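Local coordinates for ribonucleoside-diphosphate reductase subunit beta (Clostridium botulinum, PDB 6ZJK), which carries the di-iron site of a ribonucleotide reductase, probably generating the radical used to reduce ribonucleoside diphosphates to deoxyribonucleoside diphosphates, at residues R93-F102 against I160-L170. Sequence-based numbering, arbitrary orientation.
Sequences RNAFDKIISF and IYDQWREDEHL
In the all-helical R2 fold, helix 90-118 packs against the junction in which helix 154-161 passes, through the short, weakly bonded helix 163-166, into helix 168-186. Ser101 of helix 90-118 is a knob in a hole formed by Ile160, Gln163, Trp164 and Leu170, with CB 3.2 Å from Ile160 O, which brings helix 90-118 close to the backbone at the end of helix 154-161. One helical turn earlier, the side chains of Asp97 and Ile160 meet at about a right angle, Ile160 CD1 lying 3.4 Å from Asp97 OD1. That carboxylate is held by Arg93, which grips it side-on: NE reaches OD1 and NH2 reaches OD2, each at 3.1 Å, a pairing that should fix the carboxylate's rotation. Ile160 CG2 packs on Ile100 CG2 at 3.6 Å.

Lys98 runs out nearly straight and bends only at its last torsion (chi4 -58°), which brings NZ to Asp167 OD2 at 2.7 Å in a salt bridge, approaching from above the carboxylate plane. A weak bond from NZ to Gln163 OE1 adds a second acceptor. Asp167 OD2 is also hydrogen-bonded to Tyr285 OH of helix 262-287, while Asp167 OD1 takes Leu170 N at 2.9 Å. Farther along, Leu170 CD1 lies 3.6 Å from Phe102 CD1, and Trp282 touches both residues. Asp162, whose CB points away from helix 90-118, forms salt bridges with Arg35 and Arg53 of the second subunit, placing the junction at the dimer interface. Asp167 thus combines an N-cap at the start of helix 168-186 with a salt bridge to helix 90-118, within the helical bundle characteristic of ribonucleotide reductase small subunits.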
ATOM      1  N   ARG A  93     -15.267  26.684  14.406  1.00 40.82           N
ATOM      2  CA  ARG A  93     -15.744  25.929  13.245  1.00 40.43           C
ATOM      3  C   ARG A  93     -15.044  26.369  11.968  1.00 44.09           C
ATOM      4  O   ARG A  93     -14.662  25.532  11.141  1.00 38.22           O
ATOM      5  CB  ARG A  93     -17.259  26.085  13.069  1.00 41.73           C
ATOM      6  CG  ARG A  93     -18.160  25.094  13.799  1.00 45.17           C
ATOM      7  CD  ARG A  93     -17.979  23.665  13.222  1.00 41.66           C
ATOM      8  NE  ARG A  93     -18.324  23.602  11.802  1.00 39.73           N
ATOM      9  CZ  ARG A  93     -19.559  23.552  11.310  1.00 44.10           C
ATOM     10  NH1 ARG A  93     -20.616  23.565  12.120  1.00 39.63           N
ATOM     11  NH2 ARG A  93     -19.733  23.521   9.995  1.00 40.63           N
ATOM     12  N   ASN A  94     -14.865  27.680  11.786  1.00 40.70           N
ATOM     13  CA  ASN A  94     -14.142  28.169  10.617  1.00 40.55           C
ATOM     14  C   ASN A  94     -12.765  27.532  10.527  1.00 44.49           C
ATOM     15  O   ASN A  94     -12.364  27.032   9.466  1.00 43.61           O
ATOM     16  CB  ASN A  94     -14.019  29.699  10.686  1.00 45.10           C
ATOM     17  CG  ASN A  94     -13.117  30.264   9.602  1.00 45.10           C
ATOM     18  OD1 ASN A  94     -13.547  30.455   8.474  1.00 49.92           O
ATOM     19  ND2 ASN A  94     -11.862  30.553   9.952  1.00 46.48           N
ATOM     20  N   ALA A  95     -12.061  27.455  11.654  1.00 41.73           N
ATOM     21  CA  ALA A  95     -10.729  26.867  11.625  1.00 43.90           C
ATOM     22  C   ALA A  95     -10.803  25.355  11.415  1.00 39.99           C
ATOM     23  O   ALA A  95     -10.084  24.808  10.578  1.00 41.74           O
ATOM     24  CB  ALA A  95      -9.984  27.212  12.916  1.00 37.50           C
ATOM     25  N   PHE A  96     -11.716  24.684  12.124  1.00 41.98           N
ATOM     26  CA  PHE A  96     -11.885  23.233  12.022  1.00 39.59           C
ATOM     27  C   PHE A  96     -12.206  22.790  10.592  1.00 42.07           C
ATOM     28  O   PHE A  96     -11.621  21.821  10.088  1.00 43.24           O
ATOM     29  CB  PHE A  96     -12.962  22.787  13.024  1.00 40.38           C
ATOM     30  CG  PHE A  96     -13.230  21.292  13.035  1.00 41.54           C
ATOM     31  CD1 PHE A  96     -14.096  20.724  12.106  1.00 42.67           C
ATOM     32  CD2 PHE A  96     -12.670  20.475  14.005  1.00 41.69           C
ATOM     33  CE1 PHE A  96     -14.349  19.334  12.101  1.00 48.55           C
ATOM     34  CE2 PHE A  96     -12.916  19.083  14.010  1.00 41.19           C
ATOM     35  CZ  PHE A  96     -13.754  18.525  13.062  1.00 41.61           C
ATOM     36  N   ASP A  97     -13.160  23.458   9.932  1.00 40.22           N
ATOM     37  CA  ASP A  97     -13.571  23.053   8.585  1.00 42.46           C
ATOM     38  C   ASP A  97     -12.419  23.166   7.588  1.00 46.19           C
ATOM     39  O   ASP A  97     -12.189  22.260   6.780  1.00 43.32           O
ATOM     40  CB  ASP A  97     -14.761  23.908   8.111  1.00 45.68           C
ATOM     41  CG  ASP A  97     -16.017  23.730   8.975  1.00 47.57           C
ATOM     42  OD1 ASP A  97     -15.988  22.922   9.934  1.00 46.33           O
ATOM     43  OD2 ASP A  97     -17.041  24.414   8.702  1.00 48.18           O
ATOM     44  N   LYS A  98     -11.690  24.288   7.612  1.00 43.65           N
ATOM     45  CA  LYS A  98     -10.641  24.496   6.612  1.00 44.91           C
ATOM     46  C   LYS A  98      -9.446  23.570   6.826  1.00 38.31           C
ATOM     47  O   LYS A  98      -8.817  23.125   5.860  1.00 35.75           O
ATOM     48  CB  LYS A  98     -10.196  25.958   6.611  1.00 40.51           C
ATOM     49  CG  LYS A  98     -11.261  26.897   6.037  1.00 41.81           C
ATOM     50  CD  LYS A  98     -11.043  28.323   6.478  1.00 50.81           C
ATOM     51  CE  LYS A  98     -12.237  29.179   6.088  1.00 55.40           C
ATOM     52  NZ  LYS A  98     -12.460  29.119   4.616  1.00 56.98           N
ATOM     53  N   ILE A  99      -9.102  23.290   8.076  1.00 35.00           N
ATOM     54  CA  ILE A  99      -7.912  22.504   8.351  1.00 40.45           C
ATOM     55  C   ILE A  99      -8.141  21.053   7.959  1.00 39.88           C
ATOM     56  O   ILE A  99      -7.308  20.432   7.282  1.00 37.42           O
ATOM     57  CB  ILE A  99      -7.526  22.630   9.832  1.00 42.35           C
ATOM     58  CG1 ILE A  99      -6.917  24.009  10.121  1.00 41.88           C
ATOM     59  CG2 ILE A  99      -6.626  21.504  10.234  1.00 34.96           C
ATOM     60  CD1 ILE A  99      -6.812  24.298  11.581  1.00 41.96           C
ATOM     61  N   ILE A 100      -9.276  20.492   8.372  1.00 42.61           N
ATOM     62  CA  ILE A 100      -9.505  19.082   8.092  1.00 42.19           C
ATOM     63  C   ILE A 100      -9.748  18.859   6.599  1.00 40.57           C
ATOM     64  O   ILE A 100      -9.406  17.802   6.061  1.00 41.49           O
ATOM     65  CB  ILE A 100     -10.621  18.532   8.997  1.00 38.72           C
ATOM     66  CG1 ILE A 100     -10.443  17.019   9.155  1.00 44.03           C
ATOM     67  CG2 ILE A 100     -11.964  18.868   8.445  1.00 38.83           C
ATOM     68  CD1 ILE A 100     -11.115  16.447  10.374  1.00 46.04           C
ATOM     69  N   SER A 101     -10.290  19.849   5.892  1.00 40.58           N
ATOM     70  CA  SER A 101     -10.351  19.628   4.449  1.00 44.41           C
ATOM     71  C   SER A 101      -8.959  19.717   3.827  1.00 39.40           C
ATOM     72  O   SER A 101      -8.603  18.904   2.965  1.00 43.52           O
ATOM     73  CB  SER A 101     -11.298  20.623   3.795  1.00 42.57           C
ATOM     74  OG  SER A 101     -11.108  20.651   2.394  1.00 48.04           O
ATOM     75  N   PHE A 102      -8.068  20.564   4.338  1.00 38.65           N
ATOM     76  CA  PHE A 102      -6.691  20.624   3.851  1.00 36.49           C
ATOM     77  C   PHE A 102      -5.929  19.342   4.145  1.00 41.36           C
ATOM     78  O   PHE A 102      -5.242  18.806   3.265  1.00 37.91           O
ATOM     79  CB  PHE A 102      -5.976  21.818   4.490  1.00 36.10           C
ATOM     80  CG  PHE A 102      -4.547  21.960   4.074  1.00 39.68           C
ATOM     81  CD1 PHE A 102      -4.208  22.151   2.738  1.00 39.75           C
ATOM     82  CD2 PHE A 102      -3.536  21.902   5.018  1.00 40.09           C
ATOM     83  CE1 PHE A 102      -2.887  22.286   2.357  1.00 36.60           C
ATOM     84  CE2 PHE A 102      -2.204  22.034   4.635  1.00 41.20           C
ATOM     85  CZ  PHE A 102      -1.889  22.240   3.302  1.00 40.09           C
ATOM     86  N   ILE A 160     -17.855  20.591   4.321  1.00 42.87           N
ATOM     87  CA  ILE A 160     -16.471  20.587   4.803  1.00 44.14           C
ATOM     88  C   ILE A 160     -15.547  19.913   3.789  1.00 43.60           C
ATOM     89  O   ILE A 160     -14.459  20.421   3.498  1.00 44.86           O
ATOM     90  CB  ILE A 160     -16.378  19.941   6.195  1.00 41.83           C
ATOM     91  CG1 ILE A 160     -17.088  20.836   7.225  1.00 38.85           C
ATOM     92  CG2 ILE A 160     -14.904  19.708   6.594  1.00 38.43           C
ATOM     93  CD1 ILE A 160     -17.424  20.127   8.513  1.00 41.09           C
ATOM     94  N   TYR A 161     -15.967  18.759   3.242  1.00 42.81           N
ATOM     95  CA  TYR A 161     -15.262  18.157   2.109  1.00 45.74           C
ATOM     96  C   TYR A 161     -14.925  19.198   1.036  1.00 49.24           C
ATOM     97  O   TYR A 161     -13.794  19.245   0.538  1.00 48.05           O
ATOM     98  CB  TYR A 161     -16.104  17.055   1.459  1.00 46.33           C
ATOM     99  CG  TYR A 161     -16.137  15.630   2.020  1.00 44.29           C
ATOM    100  CD1 TYR A 161     -15.112  15.085   2.788  1.00 46.02           C
ATOM    101  CD2 TYR A 161     -17.207  14.809   1.687  1.00 49.82           C
ATOM    102  CE1 TYR A 161     -15.196  13.736   3.244  1.00 48.65           C
ATOM    103  CE2 TYR A 161     -17.310  13.518   2.126  1.00 48.46           C
ATOM    104  CZ  TYR A 161     -16.321  12.966   2.892  1.00 48.42           C
ATOM    105  OH  TYR A 161     -16.523  11.644   3.263  1.00 38.99           O
ATOM    106  N   ASP A 162     -15.898  20.042   0.662  1.00 44.25           N
ATOM    107  CA  ASP A 162     -15.769  20.936  -0.488  1.00 41.17           C
ATOM    108  C   ASP A 162     -15.195  22.309  -0.122  1.00 51.54           C
ATOM    109  O   ASP A 162     -15.265  23.235  -0.937  1.00 50.72           O
ATOM    110  CB  ASP A 162     -17.127  21.138  -1.168  1.00 49.74           C
ATOM    111  CG  ASP A 162     -17.534  19.961  -2.037  1.00 50.27           C
ATOM    112  OD1 ASP A 162     -16.648  19.250  -2.548  1.00 51.17           O
ATOM    113  OD2 ASP A 162     -18.747  19.744  -2.210  1.00 51.40           O
ATOM    114  N   GLN A 163     -14.595  22.446   1.059  1.00 45.84           N
ATOM    115  CA  GLN A 163     -14.202  23.794   1.448  1.00 53.36           C
ATOM    116  C   GLN A 163     -13.180  24.385   0.476  1.00 51.66           C
ATOM    117  O   GLN A 163     -13.217  25.588   0.178  1.00 50.45           O
ATOM    118  CB  GLN A 163     -13.665  23.754   2.881  1.00 40.59           C
ATOM    119  CG  GLN A 163     -13.498  25.076   3.551  1.00 57.29           C
ATOM    120  CD  GLN A 163     -14.755  25.620   4.188  1.00 52.75           C
ATOM    121  OE1 GLN A 163     -14.780  26.773   4.608  1.00 62.66           O
ATOM    122  NE2 GLN A 163     -15.806  24.797   4.271  1.00 57.64           N
ATOM    123  N   TRP A 164     -12.381  23.561  -0.217  1.00 50.62           N
ATOM    124  CA  TRP A 164     -11.414  24.025  -1.209  1.00 51.31           C
ATOM    125  C   TRP A 164     -12.064  24.582  -2.467  1.00 51.16           C
ATOM    126  O   TRP A 164     -11.406  25.328  -3.203  1.00 51.90           O
ATOM    127  CB  TRP A 164     -10.452  22.886  -1.601  1.00 51.47           C
ATOM    128  CG  TRP A 164     -11.103  21.739  -2.332  1.00 43.62           C
ATOM    129  CD1 TRP A 164     -11.734  20.663  -1.775  1.00 45.68           C
ATOM    130  CD2 TRP A 164     -11.190  21.562  -3.756  1.00 49.07           C
ATOM    131  NE1 TRP A 164     -12.211  19.825  -2.763  1.00 47.01           N
ATOM    132  CE2 TRP A 164     -11.894  20.356  -3.986  1.00 46.37           C
ATOM    133  CE3 TRP A 164     -10.754  22.310  -4.857  1.00 50.80           C
ATOM    134  CZ2 TRP A 164     -12.157  19.880  -5.266  1.00 46.46           C
ATOM    135  CZ3 TRP A 164     -11.017  21.837  -6.130  1.00 43.88           C
ATOM    136  CH2 TRP A 164     -11.714  20.631  -6.323  1.00 50.17           C
ATOM    137  N   ARG A 165     -13.320  24.224  -2.752  1.00 50.19           N
ATOM    138  CA  ARG A 165     -14.004  24.804  -3.901  1.00 55.45           C
ATOM    139  C   ARG A 165     -14.499  26.221  -3.649  1.00 57.10           C
ATOM    140  O   ARG A 165     -14.905  26.893  -4.603  1.00 59.35           O
ATOM    141  CB  ARG A 165     -15.194  23.931  -4.333  1.00 50.41           C
ATOM    142  CG  ARG A 165     -14.821  22.472  -4.662  1.00 54.15           C
ATOM    143  CD  ARG A 165     -16.040  21.683  -5.154  1.00 46.72           C
ATOM    144  NE  ARG A 165     -15.646  20.362  -5.635  1.00 52.32           N
ATOM    145  CZ  ARG A 165     -15.332  20.086  -6.900  1.00 55.34           C
ATOM    146  NH1 ARG A 165     -15.384  21.039  -7.830  1.00 52.20           N
ATOM    147  NH2 ARG A 165     -14.959  18.855  -7.236  1.00 45.98           N
ATOM    148  N   GLU A 166     -14.530  26.687  -2.398  1.00 50.15           N
ATOM    149  CA  GLU A 166     -15.101  27.922  -1.865  1.00 57.74           C
ATOM    150  C   GLU A 166     -14.069  28.955  -1.426  1.00 57.88           C
ATOM    151  O   GLU A 166     -14.462  30.060  -1.040  1.00 60.35           O
ATOM    152  CB  GLU A 166     -16.061  27.635  -0.697  1.00 56.00           C
ATOM    153  CG  GLU A 166     -17.366  26.929  -1.044  1.00 59.33           C
ATOM    154  CD  GLU A 166     -17.899  27.349  -2.423  1.00 71.88           C
ATOM    155  OE1 GLU A 166     -18.175  28.561  -2.626  1.00 75.69           O
ATOM    156  OE2 GLU A 166     -18.104  26.450  -3.288  1.00 68.96           O
ATOM    157  N   ASP A 167     -12.875  28.483  -1.066  1.00 50.75           N
ATOM    158  CA  ASP A 167     -11.842  29.284  -0.409  1.00 58.93           C
ATOM    159  C   ASP A 167     -10.619  29.342  -1.323  1.00 60.94           C
ATOM    160  O   ASP A 167      -9.942  28.330  -1.527  1.00 56.35           O
ATOM    161  CB  ASP A 167     -11.495  28.686   0.956  1.00 60.64           C
ATOM    162  CG  ASP A 167     -10.482  29.520   1.735  1.00 65.40           C
ATOM    163  OD1 ASP A 167      -9.298  29.560   1.336  1.00 61.11           O
ATOM    164  OD2 ASP A 167     -10.881  30.151   2.736  1.00 66.16           O
ATOM    165  N   GLU A 168     -10.356  30.479  -1.917  1.00 65.30           N
ATOM    166  CA  GLU A 168      -9.278  30.615  -2.848  1.00 63.53           C
ATOM    167  C   GLU A 168      -7.880  30.393  -2.297  1.00 61.54           C
ATOM    168  O   GLU A 168      -7.026  30.014  -3.012  1.00 58.39           O
ATOM    169  CB  GLU A 168      -9.369  31.965  -3.541  1.00 67.81           C
ATOM    170  CG  GLU A 168      -9.843  31.904  -4.969  1.00 76.01           C
ATOM    171  CD  GLU A 168      -9.719  33.234  -5.692  1.00 87.93           C
ATOM    172  OE1 GLU A 168      -9.592  34.282  -5.042  1.00 85.88           O
ATOM    173  OE2 GLU A 168      -9.747  33.236  -6.924  1.00 93.07           O
ATOM    174  N   HIS A 169      -7.675  30.648  -1.030  1.00 62.29           N
ATOM    175  CA  HIS A 169      -6.389  30.469  -0.437  1.00 62.16           C
ATOM    176  C   HIS A 169      -6.120  28.997  -0.385  1.00 59.03           C
ATOM    177  O   HIS A 169      -5.051  28.574  -0.673  1.00 57.19           O
ATOM    178  CB  HIS A 169      -6.365  30.967   1.003  1.00 61.66           C
ATOM    179  CG  HIS A 169      -6.144  32.433   1.145  1.00 71.31           C
ATOM    180  ND1 HIS A 169      -7.147  33.355   0.954  1.00 75.50           N
ATOM    181  CD2 HIS A 169      -5.046  33.139   1.497  1.00 73.97           C
ATOM    182  CE1 HIS A 169      -6.671  34.567   1.160  1.00 77.36           C
ATOM    183  NE2 HIS A 169      -5.396  34.463   1.482  1.00 85.21           N
ATOM    184  N   LEU A 170      -7.112  28.239   0.022  1.00 55.40           N
ATOM    185  CA  LEU A 170      -6.994  26.808   0.119  1.00 56.08           C
ATOM    186  C   LEU A 170      -6.751  26.201  -1.233  1.00 56.67           C
ATOM    187  O   LEU A 170      -5.917  25.370  -1.387  1.00 56.07           O
ATOM    188  CB  LEU A 170      -8.163  26.209   0.824  1.00 50.31           C
ATOM    189  CG  LEU A 170      -8.214  24.699   0.913  1.00 52.67           C
ATOM    190  CD1 LEU A 170      -6.904  24.136   1.375  1.00 46.02           C
ATOM    191  CD2 LEU A 170      -9.324  24.213   1.770  1.00 43.63           C
TER